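Local coordinates for protein gamma-glutamyltranspeptidase (Streptomyces lincolnensis, PDB 6J3I) that is an LmbA-like gamma-glutamyltranspeptidase homologue that probably acts as an Ntn hydrolase of unsettled natural substrate, although this variant carries a substitution at the presumed nucleophile, at residues 49-54 / 420-425. The protein carries 1 engineered substitution. Numbering follows the deposited sequence.
Sequences VVEPHL and DACHLD. Engineered in segment 420-425: Ala421 (natural residue Thr).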
loop_
_atom_site.group_PDB
_atom_site.type_symbol
_atom_site.label_atom_id
_atom_site.label_comp_id
_atom_site.label_asym_id
_atom_site.label_seq_id
_atom_site.Cartn_x
_atom_site.Cartn_y
_atom_site.Cartn_z
ATOM N N VAL A 49 1.556 11.409 10.346
ATOM C CA VAL A 49 1.465 12.839 10.581
ATOM C C VAL A 49 1.561 13.648 9.279
ATOM O O VAL A 49 0.906 14.684 9.142
ATOM C CB VAL A 49 2.535 13.328 11.580
ATOM C CG1 VAL A 49 2.362 14.812 11.864
ATOM C CG2 VAL A 49 2.447 12.578 12.899
ATOM N N VAL A 50 2.365 13.180 8.332
ATOM C CA VAL A 50 2.699 13.991 7.138
ATOM C C VAL A 50 1.947 13.592 5.863
ATOM O O VAL A 50 1.931 14.357 4.897
ATOM C CB VAL A 50 4.225 14.089 6.899
ATOM C CG1 VAL A 50 4.890 14.729 8.110
ATOM C CG2 VAL A 50 4.857 12.737 6.587
ATOM N N GLU A 51 1.331 12.408 5.872
ATOM C CA GLU A 51 0.449 11.967 4.792
ATOM C C GLU A 51 -0.866 11.424 5.370
ATOM O O GLU A 51 -1.248 10.297 5.086
ATOM C CB GLU A 51 1.150 10.916 3.901
ATOM C CG GLU A 51 2.444 11.415 3.271
ATOM C CD GLU A 51 2.950 10.547 2.126
ATOM O OE1 GLU A 51 2.205 10.329 1.141
ATOM O OE2 GLU A 51 4.118 10.106 2.190
ATOM N N PRO A 52 -1.574 12.232 6.177
ATOM C CA PRO A 52 -2.858 11.793 6.769
ATOM C C PRO A 52 -3.990 11.586 5.762
ATOM O O PRO A 52 -4.963 10.930 6.072
ATOM C CB PRO A 52 -3.215 12.929 7.730
ATOM C CG PRO A 52 -2.491 14.120 7.206
ATOM C CD PRO A 52 -1.224 13.601 6.592
ATOM N N HIS A 53 -3.869 12.224 4.606
ATOM C CA HIS A 53 -4.669 11.934 3.401
ATOM C C HIS A 53 -4.426 10.588 2.697
ATOM O O HIS A 53 -5.188 10.235 1.801
ATOM C CB HIS A 53 -4.506 13.066 2.371
ATOM C CG HIS A 53 -3.102 13.245 1.870
ATOM N ND1 HIS A 53 -2.788 13.256 0.529
ATOM C CD2 HIS A 53 -1.932 13.428 2.530
ATOM C CE1 HIS A 53 -1.487 13.440 0.388
ATOM N NE2 HIS A 53 -0.945 13.549 1.587
ATOM N N LEU A 54 -3.358 9.876 3.066
ATOM C CA LEU A 54 -2.986 8.581 2.452
ATOM C C LEU A 54 -2.704 7.431 3.434
ATOM O O LEU A 54 -2.632 6.279 3.012
ATOM C CB LEU A 54 -1.772 8.766 1.542
ATOM C CG LEU A 54 -1.974 9.725 0.357
ATOM C CD1 LEU A 54 -0.649 10.246 -0.189
ATOM C CD2 LEU A 54 -2.799 9.078 -0.755
ATOM N N ASP A 420 -4.155 5.956 -2.568
ATOM C CA ASP A 420 -3.985 4.884 -1.590
ATOM C C ASP A 420 -2.544 4.726 -1.177
ATOM O O ASP A 420 -1.694 4.418 -2.005
ATOM C CB ASP A 420 -4.509 3.577 -2.192
ATOM C CG ASP A 420 -4.182 2.341 -1.353
ATOM O OD1 ASP A 420 -4.388 2.360 -0.130
ATOM O OD2 ASP A 420 -3.761 1.326 -1.933
ATOM N N ALA A 421 -2.289 4.947 0.108
ATOM C CA ALA A 421 -1.064 4.479 0.782
ATOM C C ALA A 421 0.185 5.354 0.684
ATOM O O ALA A 421 0.287 6.315 -0.093
ATOM C CB ALA A 421 -0.708 3.045 0.354
ATOM N N CYS A 422 1.130 4.962 1.531
ATOM C CA CYS A 422 2.498 5.416 1.514
ATOM C C CYS A 422 3.411 4.232 1.269
ATOM O O CYS A 422 2.968 3.076 1.208
ATOM C CB CYS A 422 2.837 6.039 2.866
ATOM S SG CYS A 422 1.785 7.434 3.298
ATOM N N HIS A 423 4.693 4.536 1.123
ATOM C CA HIS A 423 5.724 3.515 1.105
ATOM C C HIS A 423 7.000 3.958 1.821
ATOM O O HIS A 423 7.283 5.146 1.950
ATOM C CB HIS A 423 6.047 3.039 -0.314
ATOM C CG HIS A 423 6.732 1.715 -0.326
ATOM N ND1 HIS A 423 8.100 1.577 -0.423
ATOM C CD2 HIS A 423 6.244 0.474 -0.126
ATOM C CE1 HIS A 423 8.410 0.297 -0.329
ATOM N NE2 HIS A 423 7.303 -0.394 -0.150
ATOM N N LEU A 424 7.755 2.966 2.282
ATOM C CA LEU A 424 8.923 3.182 3.097
ATOM C C LEU A 424 9.865 1.960 3.025
ATOM O O LEU A 424 9.435 0.835 3.278
ATOM C CB LEU A 424 8.434 3.464 4.515
ATOM C CG LEU A 424 9.436 3.481 5.658
ATOM C CD1 LEU A 424 9.278 4.712 6.529
ATOM C CD2 LEU A 424 9.241 2.221 6.474
ATOM N N ASP A 425 11.129 2.212 2.659
ATOM C CA ASP A 425 12.199 1.197 2.534
ATOM C C ASP A 425 13.426 1.600 3.324
ATOM O O ASP A 425 13.826 2.761 3.269
ATOM C CB ASP A 425 12.704 1.109 1.103
ATOM C CG ASP A 425 11.693 0.615 0.170
ATOM O OD1 ASP A 425 11.146 -0.471 0.444
ATOM O OD2 ASP A 425 11.470 1.293 -0.850
HETATM O O HOH W 1 2.288 8.132 -0.334
#
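Glu51 OE1 and Ala421 O are bridged by one water, which donates a hydrogen bond to each: 2.6 Å from the water to Glu51 OE1 and 2.7 Å to Ala421 O. The other carboxylate oxygen, OE2, is bonded to the hydroxyl of Thr18. Cys422 SG sits over the face of this carboxylate, nearly equidistant from its three atoms, at 3.5 Å from Glu51 CD, 3.6 Å from OE1 and 3.7 Å from OE2. Two torsions create that overlap: Cys422 SG lies anti to its own carbonyl carbon (chi1 -59°), and the Glu51 chain runs extended beyond CG (chi2 -165°). With an alanine here instead of Glu51, the water would probably keep only Ala421 O of its two partners, Thr18 would lose its carboxylate partner and the sulfur the flat group it rests on. The turn leaving helix 36-50 thus meets the segment leading into strand 424-428. Ala421 is an engineered replacement of threonine, whose position just ahead of that strand fits the nucleophile of an Ntn hydrolase, exposed by autocleavage; here the chain is unbroken, with Asp420 C 1.3 Å from Ala421 N. That amide is donated to Leu54 O at 3.2 Å, a weak bond bent to 125° at the hydrogen. Leu54 CB lies 3.6 Å from Ala421 O, packing the leucine chain against the peptide that carries the water-bound carbonyl. Asp420 OD1 forms a salt bridge with Arg459 and a hydrogen bond with Ser439.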